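Local coordinates for protein putative pectin lyase (Geobacillus virus E2, PDB 7CHU) that serves as the trimeric tailspike of a thermophilic bacteriophage and, with its pectate lyase-like beta-helix, probably recognises and perhaps cleaves host surface polysaccharide, at residues G154-E159 / G188-K193; Y213-W218 / Y241-T246; L253-C258 / N282-C287; F270-N275 / Y308-V313. All coordinates share one frame; numbering follows the deposited sequence.

Overall arrangement
The four contacts are rung-to-rung pairings of a right-handed parallel beta-helix. Contacts 1, 2 and 4 follow one another on the same flank: strand 187-195 of contact 1 pairs with strand 212-215 of contact 2, and strand 240-243 of contact 2 with strand 268-271 of contact 4. Contacts 1 and 2 have centres 12 Å apart and share the salt bridge Lys193-Glu216; contacts 2 and 4, 9 Å apart, meet where Tyr241 and Asp271 are probably hydrogen-bonded. Contact 3 lies on a different face, 16 to 20 Å from the others between centres, and turns Leu253 and Phe255 inward against Ile214 and Ile242. It alone borders both other subunits.

Contact 1: G154-E159 / G188-K193; sequences GNPVFE and GVSLKK
Pro156 and Ser190 meet carbon to carbon, the proline CB lying 3.7 Å from the serine CB, with the proline CG equally near. This is the close-packed part of the pairing between 154-159 and 188-193, and on the serine CB is the atom that touches the ring. Nearby, Val157 sets its CB 3.3 Å from Gly188 O, and the same carbonyl receives two weak bonds, from Val157 N and from Phe158 N, both at 3.4 Å. Only the second of these is nearly straight, at 166°. The firm link is Ser190 N to Phe158 O, 2.9 Å long and 174° at the hydrogen, which fixes the parallel register of Phe158 with Val189 and Glu159 with Ser190. The Phe158 carbonyl also takes a CA-H contact from Val189.

Toward solvent, on the same face as Ser190, the fit loosens. Glu159 runs extended from its backbone, its CG coming no nearer than 4.5 Å to Ser190 CB, and its partly exposed carboxylate makes a salt bridge with Lys127 instead of reaching across. In the beta-helix, strand 128-130 pairs with 156-160 and strand 212-215 with 187-195, so the contact is one step of a parallel ladder; on the inward face Phe158 and Val189 pack on Ile179 of strand 177-180.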
loop_
_atom_site.group_PDB
_atom_site.type_symbol
_atom_site.label_atom_id
_atom_site.label_comp_id
_atom_site.label_asym_id
_atom_site.label_seq_id
_atom_site.Cartn_x
_atom_site.Cartn_y
_atom_site.Cartn_z
ATOM N N GLY A 154 -33.216 -12.552 6.558
ATOM C CA GLY A 154 -31.905 -12.477 7.167
ATOM C C GLY A 154 -30.850 -13.357 6.528
ATOM O O GLY A 154 -29.699 -13.335 6.978
ATOM N N ASN A 155 -31.194 -14.123 5.494
ATOM C CA ASN A 155 -30.215 -14.964 4.821
ATOM C C ASN A 155 -29.311 -14.135 3.920
ATOM O O ASN A 155 -29.665 -13.022 3.524
ATOM C CB ASN A 155 -30.904 -16.038 3.976
ATOM C CG ASN A 155 -31.155 -17.328 4.757
ATOM O OD1 ASN A 155 -30.638 -17.515 5.858
ATOM N ND2 ASN A 155 -31.959 -18.218 4.184
ATOM N N PRO A 156 -28.144 -14.667 3.566
ATOM C CA PRO A 156 -27.280 -13.974 2.603
ATOM C C PRO A 156 -27.750 -14.185 1.171
ATOM O O PRO A 156 -28.463 -15.139 0.865
ATOM C CB PRO A 156 -25.906 -14.612 2.831
ATOM C CG PRO A 156 -26.190 -15.948 3.453
ATOM C CD PRO A 156 -27.447 -15.772 4.254
ATOM N N VAL A 157 -27.354 -13.248 0.300
ATOM C CA VAL A 157 -27.578 -13.419 -1.134
ATOM C C VAL A 157 -26.666 -14.515 -1.665
ATOM O O VAL A 157 -27.119 -15.473 -2.304
ATOM C CB VAL A 157 -27.351 -12.092 -1.885
ATOM C CG1 VAL A 157 -27.601 -12.277 -3.368
ATOM C CG2 VAL A 157 -28.264 -11.021 -1.368
ATOM N N PHE A 158 -25.367 -14.411 -1.368
ATOM C CA PHE A 158 -24.389 -15.446 -1.681
ATOM C C PHE A 158 -23.829 -15.972 -0.369
ATOM O O PHE A 158 -23.193 -15.218 0.373
ATOM C CB PHE A 158 -23.239 -14.899 -2.536
ATOM C CG PHE A 158 -23.625 -14.541 -3.933
ATOM C CD1 PHE A 158 -24.241 -15.473 -4.762
ATOM C CD2 PHE A 158 -23.336 -13.280 -4.436
ATOM C CE1 PHE A 158 -24.575 -15.141 -6.066
ATOM C CE2 PHE A 158 -23.664 -12.946 -5.736
ATOM C CZ PHE A 158 -24.288 -13.866 -6.551
ATOM N N GLU A 159 -23.993 -17.276 -0.129
ATOM C CA GLU A 159 -23.404 -17.957 1.017
ATOM C C GLU A 159 -22.253 -18.837 0.535
ATOM O O GLU A 159 -22.478 -19.815 -0.193
ATOM C CB GLU A 159 -24.460 -18.797 1.758
ATOM C CG GLU A 159 -23.943 -19.383 3.084
ATOM C CD GLU A 159 -24.901 -20.419 3.743
ATOM O OE1 GLU A 159 -25.588 -21.182 3.028
ATOM O OE2 GLU A 159 -24.947 -20.488 4.989
ATOM N N GLY A 188 -25.474 -9.369 2.440
ATOM C CA GLY A 188 -25.053 -9.331 1.053
ATOM C C GLY A 188 -24.265 -10.563 0.693
ATOM O O GLY A 188 -24.643 -11.327 -0.201
ATOM N N VAL A 189 -23.166 -10.781 1.406
ATOM C CA VAL A 189 -22.267 -11.900 1.152
ATOM C C VAL A 189 -21.880 -12.470 2.499
ATOM O O VAL A 189 -21.509 -11.715 3.409
ATOM C CB VAL A 189 -20.997 -11.471 0.382
ATOM C CG1 VAL A 189 -20.005 -12.636 0.279
ATOM C CG2 VAL A 189 -21.353 -10.898 -0.984
ATOM N N SER A 190 -21.955 -13.787 2.625
ATOM C CA SER A 190 -21.534 -14.498 3.823
ATOM C C SER A 190 -20.374 -15.416 3.493
ATOM O O SER A 190 -20.470 -16.221 2.558
ATOM C CB SER A 190 -22.686 -15.318 4.406
ATOM O OG SER A 190 -22.317 -15.886 5.646
ATOM N N LEU A 191 -19.312 -15.335 4.300
ATOM C CA LEU A 191 -18.102 -16.137 4.147
ATOM C C LEU A 191 -17.841 -16.889 5.446
ATOM O O LEU A 191 -17.824 -16.282 6.522
ATOM C CB LEU A 191 -16.874 -15.260 3.792
ATOM C CG LEU A 191 -16.960 -14.254 2.631
ATOM C CD1 LEU A 191 -15.598 -13.529 2.401
ATOM C CD2 LEU A 191 -17.414 -14.926 1.333
ATOM N N LYS A 192 -17.636 -18.206 5.356
ATOM C CA LYS A 192 -17.424 -18.991 6.565
ATOM C C LYS A 192 -16.509 -20.162 6.261
ATOM O O LYS A 192 -16.756 -20.893 5.298
ATOM C CB LYS A 192 -18.751 -19.517 7.134
ATOM C CG LYS A 192 -18.581 -20.399 8.380
ATOM C CD LYS A 192 -19.915 -20.656 9.052
ATOM C CE LYS A 192 -19.747 -21.536 10.277
ATOM N NZ LYS A 192 -21.029 -21.616 11.058
ATOM N N LYS A 193 -15.476 -20.333 7.087
ATOM C CA LYS A 193 -14.537 -21.458 6.991
ATOM C C LYS A 193 -13.884 -21.508 5.611
ATOM O O LYS A 193 -13.766 -22.560 4.971
ATOM C CB LYS A 193 -15.219 -22.779 7.350
ATOM C CG LYS A 193 -15.436 -22.921 8.859
ATOM C CD LYS A 193 -16.174 -24.225 9.185
ATOM C CE LYS A 193 -16.560 -24.306 10.652
ATOM N NZ LYS A 193 -15.357 -24.440 11.497
#

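Contact 2: Y213-W218 / Y241-T246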
loop_
_atom_site.group_PDB
_atom_site.type_symbol
_atom_site.label_atom_id
_atom_site.label_comp_id
_atom_site.label_asym_id
_atom_site.label_seq_id
_atom_site.Cartn_x
_atom_site.Cartn_y
_atom_site.Cartn_z
ATOM N N TYR A 213 -20.631 -10.668 5.952
ATOM C CA TYR A 213 -20.462 -11.430 7.185
ATOM C C TYR A 213 -19.324 -12.416 6.989
ATOM O O TYR A 213 -19.258 -13.104 5.956
ATOM C CB TYR A 213 -21.753 -12.167 7.567
ATOM C CG TYR A 213 -21.596 -13.029 8.808
ATOM C CD1 TYR A 213 -21.600 -12.457 10.084
ATOM C CD2 TYR A 213 -21.423 -14.392 8.706
ATOM C CE1 TYR A 213 -21.438 -13.236 11.207
ATOM C CE2 TYR A 213 -21.254 -15.185 9.836
ATOM C CZ TYR A 213 -21.268 -14.596 11.077
ATOM O OH TYR A 213 -21.100 -15.372 12.197
ATOM N N ILE A 214 -18.425 -12.474 7.962
ATOM C CA ILE A 214 -17.172 -13.216 7.845
ATOM C C ILE A 214 -16.973 -13.978 9.148
ATOM O O ILE A 214 -16.914 -13.370 10.219
ATOM C CB ILE A 214 -15.975 -12.273 7.566
ATOM C CG1 ILE A 214 -16.139 -11.590 6.197
ATOM C CG2 ILE A 214 -14.632 -13.013 7.624
ATOM C CD1 ILE A 214 -15.055 -10.511 5.910
ATOM N N GLU A 215 -16.881 -15.305 9.069
ATOM C CA GLU A 215 -16.715 -16.137 10.256
ATOM C C GLU A 215 -15.642 -17.177 9.989
ATOM O O GLU A 215 -15.778 -17.976 9.062
ATOM C CB GLU A 215 -18.022 -16.834 10.646
ATOM C CG GLU A 215 -17.824 -17.778 11.830
ATOM C CD GLU A 215 -19.106 -18.546 12.213
ATOM O OE1 GLU A 215 -18.992 -19.671 12.744
ATOM O OE2 GLU A 215 -20.219 -18.017 11.990
ATOM N N GLU A 216 -14.586 -17.156 10.791
ATOM C CA GLU A 216 -13.475 -18.092 10.688
ATOM C C GLU A 216 -12.923 -18.168 9.264
ATOM O O GLU A 216 -12.842 -19.236 8.654
ATOM C CB GLU A 216 -13.883 -19.480 11.199
ATOM C CG GLU A 216 -12.668 -20.305 11.628
ATOM C CD GLU A 216 -12.986 -21.788 11.783
ATOM O OE1 GLU A 216 -14.071 -22.113 12.354
ATOM O OE2 GLU A 216 -12.156 -22.623 11.333
ATOM N N VAL A 217 -12.509 -17.016 8.740
ATOM C CA VAL A 217 -11.965 -16.929 7.386
ATOM C C VAL A 217 -10.481 -16.607 7.482
ATOM O O VAL A 217 -10.082 -15.712 8.239
ATOM C CB VAL A 217 -12.713 -15.893 6.533
ATOM C CG1 VAL A 217 -11.974 -15.665 5.212
ATOM C CG2 VAL A 217 -14.135 -16.382 6.276
ATOM N N TRP A 218 -9.671 -17.341 6.718
ATOM C CA TRP A 218 -8.219 -17.257 6.754
ATOM C C TRP A 218 -7.648 -16.808 5.413
ATOM O O TRP A 218 -8.127 -17.227 4.349
ATOM C CB TRP A 218 -7.589 -18.599 7.088
ATOM C CG TRP A 218 -8.066 -19.247 8.331
ATOM C CD1 TRP A 218 -8.811 -18.681 9.334
ATOM C CD2 TRP A 218 -7.787 -20.588 8.743
ATOM N NE1 TRP A 218 -9.013 -19.595 10.333
ATOM C CE2 TRP A 218 -8.414 -20.779 9.986
ATOM C CE3 TRP A 218 -7.083 -21.652 8.167
ATOM C CZ2 TRP A 218 -8.356 -21.996 10.676
ATOM C CZ3 TRP A 218 -7.041 -22.879 8.848
ATOM C CH2 TRP A 218 -7.668 -23.034 10.085
ATOM N N TYR A 241 -18.861 -7.612 9.277
ATOM C CA TYR A 241 -18.844 -8.226 10.604
ATOM C C TYR A 241 -17.889 -9.411 10.556
ATOM O O TYR A 241 -18.116 -10.358 9.792
ATOM C CB TYR A 241 -20.251 -8.658 11.012
ATOM C CG TYR A 241 -20.427 -8.976 12.497
ATOM C CD1 TYR A 241 -20.063 -10.223 13.031
ATOM C CD2 TYR A 241 -20.979 -8.040 13.360
ATOM C CE1 TYR A 241 -20.234 -10.501 14.416
ATOM C CE2 TYR A 241 -21.160 -8.321 14.727
ATOM C CZ TYR A 241 -20.781 -9.537 15.238
ATOM O OH TYR A 241 -20.973 -9.776 16.577
ATOM N N ILE A 242 -16.819 -9.356 11.341
ATOM C CA ILE A 242 -15.781 -10.381 11.330
ATOM C C ILE A 242 -15.830 -11.099 12.676
ATOM O O ILE A 242 -15.520 -10.504 13.713
ATOM C CB ILE A 242 -14.388 -9.780 11.072
ATOM C CG1 ILE A 242 -14.378 -9.070 9.701
ATOM C CG2 ILE A 242 -13.340 -10.889 11.161
ATOM C CD1 ILE A 242 -13.235 -8.016 9.476
ATOM N N TYR A 243 -16.217 -12.381 12.658
ATOM C CA TYR A 243 -16.430 -13.188 13.856
ATOM C C TYR A 243 -15.384 -14.303 13.931
ATOM O O TYR A 243 -15.005 -14.876 12.909
ATOM C CB TYR A 243 -17.853 -13.783 13.810
ATOM C CG TYR A 243 -18.320 -14.564 15.018
ATOM C CD1 TYR A 243 -17.994 -14.163 16.316
ATOM C CD2 TYR A 243 -19.132 -15.676 14.861
ATOM C CE1 TYR A 243 -18.441 -14.884 17.429
ATOM C CE2 TYR A 243 -19.590 -16.403 15.955
ATOM C CZ TYR A 243 -19.244 -16.002 17.240
ATOM O OH TYR A 243 -19.705 -16.707 18.331
ATOM N N ASN A 244 -14.893 -14.608 15.125
ATOM C CA ASN A 244 -13.942 -15.713 15.178
ATOM C C ASN A 244 -14.650 -17.072 15.097
ATOM O O ASN A 244 -14.078 -18.027 14.555
ATOM C CB ASN A 244 -13.031 -15.615 16.425
ATOM C CG ASN A 244 -13.794 -15.513 17.764
ATOM O OD1 ASN A 244 -14.984 -15.206 17.838
ATOM N ND2 ASN A 244 -13.055 -15.715 18.840
ATOM N N GLY A 245 -15.901 -17.152 15.528
ATOM C CA GLY A 245 -16.588 -18.430 15.658
ATOM C C GLY A 245 -16.170 -19.185 16.907
ATOM O O GLY A 245 -15.436 -18.677 17.762
ATOM N N THR A 246 -16.627 -20.438 17.005
ATOM C CA THR A 246 -16.431 -21.191 18.233
ATOM C C THR A 246 -15.210 -22.100 18.214
ATOM O O THR A 246 -14.908 -22.713 19.248
ATOM C CB THR A 246 -17.672 -22.040 18.542
ATOM O OG1 THR A 246 -17.908 -22.909 17.440
ATOM C CG2 THR A 246 -18.878 -21.152 18.753
HETATM O O HOH W 1 -18.097 -21.234 14.633
HETATM O O HOH W 2 -14.313 -20.698 14.674
#
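Adjacent rungs of a parallel beta-helix meet here, strand 213-215 running beside strand 241-243 with axes 4.6 Å apart and inclined by 12°. The ladder is carried by Ile214 and Tyr243: Ile214 N donates to Tyr241 O, Ile214 O accepts from Tyr243 N at 2.7 Å, and Glu216 N closes the run on Tyr243 O. Ile214 and Ile242 lie side by side on the inward face, CD1 of the first 4.1 Å from CG1 of the second, and both reach Leu253 in the core.

The face bearing Tyr213, Glu215, Tyr241 and Tyr243 is polar and aromatic. Tyr213 and Tyr241 point the same way, with CE1 of Tyr213 3.8 Å from CD1 of Tyr241. In Tyr213 CG is anti to the backbone N (chi1 177°); the ring lies beside the Tyr243 side chain, and OH is 3.3 Å from Tyr243 CD2. That hydroxyl donates to Glu215 OE2 over 2.8 Å, reaching the oxygen on its anti side. The same OE2 lies in plane at the edge of the Tyr243 ring, the carboxylate being turned 75° from the ring, while Gly245 N sits above the centre of one ring face. Glu216 is held by salt bridges to Lys193 and Arg168. Two waters complete the crossing: one donates to both Glu216 OE1 and Asn244 O, the other donates to Glu215 OE1 at 2.6 Å and accepts from Thr246 N.

Contact 3: L253-C258 / N282-C287; sequences LLFIAC and NQFIGC
Phe255 and Phe284 point the same way from neighbouring strands, their rings nearly parallel at 7° but slid apart, with centroids 4.8 Å from each other. The overlap is slight: CE2 of Phe284 lies over one face of the Phe255 ring, 3.4 Å from its CD1. Both rings have CG anti to the carbonyl carbon (both chi1 near -60°), and this shared choice at paired positions starts them off in the same direction. In plane at the edge of the Phe255 ring sits Gln283 O, the carbonyl that also accepts from Phe255 N.

The pair stacks like residues of adjacent rungs inside the right-handed parallel beta-helix; Phe284 also packs against Phe270 of the neighbouring face. The strands are in unbroken register, Gln283 N bonding to Leu253 O, Ile285 N to Phe255 O, and Ala257 N to Ile285 O, the last almost straight.

At the start of the ladder Asn282 stands beside Leu253, and its OD1 accepts from Leu253 N at 2.8 Å in the carbonyl plane, on a lone pair; it also lies 3.3 Å from Leu253 CB. At the other end, beyond the turn at Ala257 and Gly286, two cysteines come together: Cys287 SG is 3.6 Å from Cys258 CB and accepts from Cys258 N at 3.5 Å.

On the opposite face Leu254 lies alongside Gln283, its CG 3.9 Å from Gln283 CB, and Ile256 beside Ile285. This face turns to the trimer interface, where Gln283 NE2 donates to Asn318 O of the second subunit.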
loop_
_atom_site.group_PDB
_atom_site.type_symbol
_atom_site.label_atom_id
_atom_site.label_comp_id
_atom_site.label_asym_id
_atom_site.label_seq_id
_atom_site.Cartn_x
_atom_site.Cartn_y
_atom_site.Cartn_z
ATOM N N LEU A 253 -7.106 -11.505 6.955
ATOM C CA LEU A 253 -8.013 -10.809 6.051
ATOM C C LEU A 253 -7.370 -9.483 5.653
ATOM O O LEU A 253 -7.138 -8.634 6.521
ATOM C CB LEU A 253 -9.357 -10.538 6.724
ATOM C CG LEU A 253 -10.178 -11.703 7.313
ATOM C CD1 LEU A 253 -11.364 -11.155 8.092
ATOM C CD2 LEU A 253 -10.653 -12.578 6.207
ATOM N N LEU A 254 -7.110 -9.287 4.360
ATOM C CA LEU A 254 -6.444 -8.077 3.871
ATOM C C LEU A 254 -7.424 -7.273 3.032
ATOM O O LEU A 254 -7.764 -7.674 1.914
ATOM C CB LEU A 254 -5.194 -8.419 3.061
ATOM C CG LEU A 254 -3.891 -8.471 3.879
ATOM C CD1 LEU A 254 -3.854 -9.609 4.929
ATOM C CD2 LEU A 254 -2.637 -8.532 2.994
ATOM N N PHE A 255 -7.877 -6.144 3.572
ATOM C CA PHE A 255 -8.721 -5.202 2.849
ATOM C C PHE A 255 -7.812 -4.118 2.275
ATOM O O PHE A 255 -7.128 -3.420 3.026
ATOM C CB PHE A 255 -9.778 -4.586 3.773
ATOM C CG PHE A 255 -10.732 -5.587 4.388
ATOM C CD1 PHE A 255 -10.353 -6.357 5.474
ATOM C CD2 PHE A 255 -12.018 -5.727 3.887
ATOM C CE1 PHE A 255 -11.245 -7.248 6.061
ATOM C CE2 PHE A 255 -12.915 -6.632 4.449
ATOM C CZ PHE A 255 -12.524 -7.408 5.535
ATOM N N ILE A 256 -7.756 -4.010 0.950
ATOM C CA ILE A 256 -6.811 -3.121 0.295
ATOM C C ILE A 256 -7.596 -2.137 -0.544
ATOM O O ILE A 256 -8.405 -2.538 -1.389
ATOM C CB ILE A 256 -5.793 -3.882 -0.557
ATOM C CG1 ILE A 256 -4.961 -4.829 0.319
ATOM C CG2 ILE A 256 -4.895 -2.877 -1.305
ATOM C CD1 ILE A 256 -4.024 -5.751 -0.505
ATOM N N ALA A 257 -7.392 -0.850 -0.291
ATOM C CA ALA A 257 -8.051 0.188 -1.086
ATOM C C ALA A 257 -9.569 -0.003 -1.070
ATOM O O ALA A 257 -10.246 0.121 -2.092
ATOM C CB ALA A 257 -7.511 0.192 -2.528
ATOM N N CYS A 258 -10.114 -0.309 0.099
ATOM C CA CYS A 258 -11.543 -0.541 0.216
ATOM C C CYS A 258 -12.244 0.766 0.577
ATOM O O CYS A 258 -11.624 1.702 1.081
ATOM C CB CYS A 258 -11.803 -1.623 1.255
ATOM S SG CYS A 258 -11.266 -3.253 0.623
ATOM N N ASN A 282 -5.259 -9.137 10.827
ATOM C CA ASN A 282 -6.023 -8.625 9.705
ATOM C C ASN A 282 -5.575 -7.209 9.383
ATOM O O ASN A 282 -5.051 -6.513 10.248
ATOM C CB ASN A 282 -7.491 -8.688 10.051
ATOM C CG ASN A 282 -7.886 -10.093 10.452
ATOM O OD1 ASN A 282 -7.829 -10.998 9.614
ATOM N ND2 ASN A 282 -8.219 -10.299 11.740
ATOM N N GLN A 283 -5.772 -6.787 8.130
ATOM C CA GLN A 283 -5.158 -5.553 7.655
ATOM C C GLN A 283 -6.161 -4.712 6.883
ATOM O O GLN A 283 -7.014 -5.248 6.168
ATOM C CB GLN A 283 -3.947 -5.844 6.758
ATOM C CG GLN A 283 -2.876 -6.718 7.411
ATOM C CD GLN A 283 -1.483 -6.440 6.874
ATOM O OE1 GLN A 283 -1.273 -5.468 6.132
ATOM N NE2 GLN A 283 -0.517 -7.273 7.261
ATOM N N PHE A 284 -6.020 -3.393 7.015
ATOM C CA PHE A 284 -6.751 -2.398 6.241
ATOM C C PHE A 284 -5.710 -1.437 5.681
ATOM O O PHE A 284 -5.108 -0.673 6.439
ATOM C CB PHE A 284 -7.769 -1.665 7.108
ATOM C CG PHE A 284 -8.823 -2.583 7.667
ATOM C CD1 PHE A 284 -8.584 -3.294 8.832
ATOM C CD2 PHE A 284 -10.010 -2.769 6.995
ATOM C CE1 PHE A 284 -9.529 -4.198 9.327
ATOM C CE2 PHE A 284 -10.986 -3.671 7.490
ATOM C CZ PHE A 284 -10.741 -4.374 8.653
ATOM N N ILE A 285 -5.481 -1.489 4.368
ATOM C CA ILE A 285 -4.424 -0.712 3.721
ATOM C C ILE A 285 -5.094 0.293 2.791
ATOM O O ILE A 285 -5.747 -0.088 1.814
ATOM C CB ILE A 285 -3.432 -1.610 2.967
ATOM C CG1 ILE A 285 -2.809 -2.633 3.943
ATOM C CG2 ILE A 285 -2.351 -0.744 2.231
ATOM C CD1 ILE A 285 -2.024 -3.755 3.249
ATOM N N GLY A 286 -4.946 1.571 3.097
ATOM C CA GLY A 286 -5.487 2.582 2.213
ATOM C C GLY A 286 -6.992 2.665 2.188
ATOM O O GLY A 286 -7.555 3.165 1.216
ATOM N N CYS A 287 -7.666 2.236 3.254
ATOM C CA CYS A 287 -9.115 2.164 3.211
ATOM C C CYS A 287 -9.758 3.477 3.649
ATOM O O CYS A 287 -9.163 4.293 4.364
ATOM C CB CYS A 287 -9.624 0.989 4.054
ATOM S SG CYS A 287 -9.096 -0.645 3.420
#

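Contact 4: F270-N275 / Y308-V313; sequences FDSTGN and YLDGDV
Asp310 places CG anti to its backbone N (chi1 179°), which sets CG on the side of Ser272, while Ser272 has OG anti to its carbonyl carbon (chi1 -76°), turned to the Asp310 backbone. The two residues are thus joined twice. Ser272 N donates to Asp310 OD2 over 2.9 Å, coming from above the carboxylate plane and 58° out of it. Ser272 OG donates to Asp310 O at 2.7 Å, from above the plane of that carbonyl, and OG in turn accepts from Asn279 N. Asp310 is the centre of an inverse gamma turn, just after the Tyr308-Leu309 pairing in the beta-helix.

Before this turn Phe270 N bonds to Tyr308 O at 2.8 Å, almost straight, and the same oxygen lies in plane at the edge of the Phe270 ring. The ring runs beside Leu309, whose CD1 comes 3.6 Å from Phe270 CD2. Phe270 O in turn sits 3.1 Å from Tyr308 CD2.

Behind Ser272 an Asx turn shapes the loop: Asp271 OD1 accepts from both Thr273 N and Thr273 OG1, offering its syn lone pair to the hydroxyl and meeting Thr273 N nearly along its C-O axis, while Asp271 OD2 has a probable, unusually short hydrogen bond with Tyr241 OH. Asp271 OD1 and Asp310 OD2 stand only 4.6 Å apart. Two like charges so close would be expected to repel, and the N-H and O-H donors around them, with the salt bridge from Arg278 to Asp310 OD1, probably offset some of that cost.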
loop_
_atom_site.group_PDB
_atom_site.type_symbol
_atom_site.label_atom_id
_atom_site.label_comp_id
_atom_site.label_asym_id
_atom_site.label_seq_id
_atom_site.Cartn_x
_atom_site.Cartn_y
_atom_site.Cartn_z
ATOM N N PHE A 270 -15.305 -6.103 14.559
ATOM C CA PHE A 270 -14.628 -7.341 14.918
ATOM C C PHE A 270 -15.280 -7.892 16.179
ATOM O O PHE A 270 -15.542 -7.147 17.127
ATOM C CB PHE A 270 -13.134 -7.137 15.172
ATOM C CG PHE A 270 -12.302 -7.047 13.923
ATOM C CD1 PHE A 270 -11.771 -8.183 13.327
ATOM C CD2 PHE A 270 -12.033 -5.823 13.361
ATOM C CE1 PHE A 270 -10.985 -8.095 12.179
ATOM C CE2 PHE A 270 -11.219 -5.709 12.234
ATOM C CZ PHE A 270 -10.701 -6.830 11.635
ATOM N N ASP A 271 -15.556 -9.193 16.177
ATOM C CA ASP A 271 -16.192 -9.873 17.303
ATOM C C ASP A 271 -15.337 -11.095 17.614
ATOM O O ASP A 271 -15.226 -11.996 16.782
ATOM C CB ASP A 271 -17.630 -10.249 16.938
ATOM C CG ASP A 271 -18.358 -11.023 18.039
ATOM O OD1 ASP A 271 -17.748 -11.442 19.056
ATOM O OD2 ASP A 271 -19.578 -11.227 17.847
ATOM N N SER A 272 -14.678 -11.095 18.775
ATOM C CA SER A 272 -13.814 -12.202 19.178
ATOM C C SER A 272 -14.423 -12.986 20.334
ATOM O O SER A 272 -13.702 -13.699 21.046
ATOM C CB SER A 272 -12.421 -11.705 19.564
ATOM O OG SER A 272 -11.624 -11.374 18.422
ATOM N N THR A 273 -15.733 -12.880 20.520
ATOM C CA THR A 273 -16.367 -13.522 21.671
ATOM C C THR A 273 -16.686 -14.997 21.462
ATOM O O THR A 273 -17.158 -15.640 22.402
ATOM C CB THR A 273 -17.664 -12.820 22.051
ATOM O OG1 THR A 273 -18.616 -12.962 20.985
ATOM C CG2 THR A 273 -17.408 -11.332 22.399
ATOM N N GLY A 274 -16.427 -15.570 20.288
ATOM C CA GLY A 274 -16.897 -16.928 20.036
ATOM C C GLY A 274 -16.136 -17.998 20.804
ATOM O O GLY A 274 -16.709 -19.027 21.184
ATOM N N ASN A 275 -14.842 -17.792 21.014
ATOM C CA ASN A 275 -14.009 -18.738 21.755
ATOM C C ASN A 275 -12.712 -18.027 22.132
ATOM O O ASN A 275 -12.555 -16.827 21.901
ATOM C CB ASN A 275 -13.767 -20.014 20.933
ATOM C CG ASN A 275 -12.693 -19.829 19.860
ATOM O OD1 ASN A 275 -11.527 -20.157 20.087
ATOM N ND2 ASN A 275 -13.088 -19.327 18.684
ATOM N N TYR A 308 -14.956 -1.070 15.094
ATOM C CA TYR A 308 -14.877 -1.700 16.416
ATOM C C TYR A 308 -13.870 -2.835 16.336
ATOM O O TYR A 308 -14.095 -3.809 15.618
ATOM C CB TYR A 308 -16.229 -2.235 16.897
ATOM C CG TYR A 308 -16.105 -2.993 18.193
ATOM C CD1 TYR A 308 -15.748 -2.330 19.373
ATOM C CD2 TYR A 308 -16.321 -4.368 18.247
ATOM C CE1 TYR A 308 -15.611 -3.011 20.573
ATOM C CE2 TYR A 308 -16.191 -5.062 19.442
ATOM C CZ TYR A 308 -15.835 -4.381 20.605
ATOM O OH TYR A 308 -15.707 -5.070 21.793
ATOM N N LEU A 309 -12.746 -2.701 17.033
ATOM C CA LEU A 309 -11.615 -3.619 16.873
ATOM C C LEU A 309 -11.436 -4.497 18.115
ATOM O O LEU A 309 -10.513 -4.304 18.902
ATOM C CB LEU A 309 -10.366 -2.810 16.572
ATOM C CG LEU A 309 -9.046 -3.505 16.279
ATOM C CD1 LEU A 309 -9.331 -4.742 15.470
ATOM C CD2 LEU A 309 -8.081 -2.543 15.525
ATOM N N ASP A 310 -12.321 -5.498 18.275
ATOM C CA ASP A 310 -12.093 -6.585 19.237
ATOM C C ASP A 310 -11.231 -7.643 18.551
ATOM O O ASP A 310 -11.708 -8.682 18.074
ATOM C CB ASP A 310 -13.413 -7.157 19.743
ATOM C CG ASP A 310 -13.235 -8.309 20.747
ATOM O OD1 ASP A 310 -12.164 -8.443 21.402
ATOM O OD2 ASP A 310 -14.199 -9.094 20.874
ATOM N N GLY A 311 -9.927 -7.363 18.512
ATOM C CA GLY A 311 -8.963 -8.208 17.823
ATOM C C GLY A 311 -7.548 -7.793 18.166
ATOM O O GLY A 311 -7.316 -6.750 18.786
ATOM N N ASP A 312 -6.594 -8.624 17.743
ATOM C CA ASP A 312 -5.183 -8.403 18.019
ATOM C C ASP A 312 -4.390 -8.267 16.727
ATOM O O ASP A 312 -4.781 -8.800 15.682
ATOM C CB ASP A 312 -4.598 -9.539 18.857
ATOM C CG ASP A 312 -5.326 -9.729 20.180
ATOM O OD1 ASP A 312 -5.717 -8.730 20.836
ATOM O OD2 ASP A 312 -5.496 -10.902 20.575
ATOM N N VAL A 313 -3.256 -7.563 16.812
ATOM C CA VAL A 313 -2.307 -7.449 15.700
ATOM C C VAL A 313 -3.020 -7.069 14.411
ATOM O O VAL A 313 -2.790 -7.675 13.357
ATOM C CB VAL A 313 -1.513 -8.754 15.493
ATOM C CG1 VAL A 313 -0.215 -8.470 14.727
ATOM C CG2 VAL A 313 -1.204 -9.419 16.828
#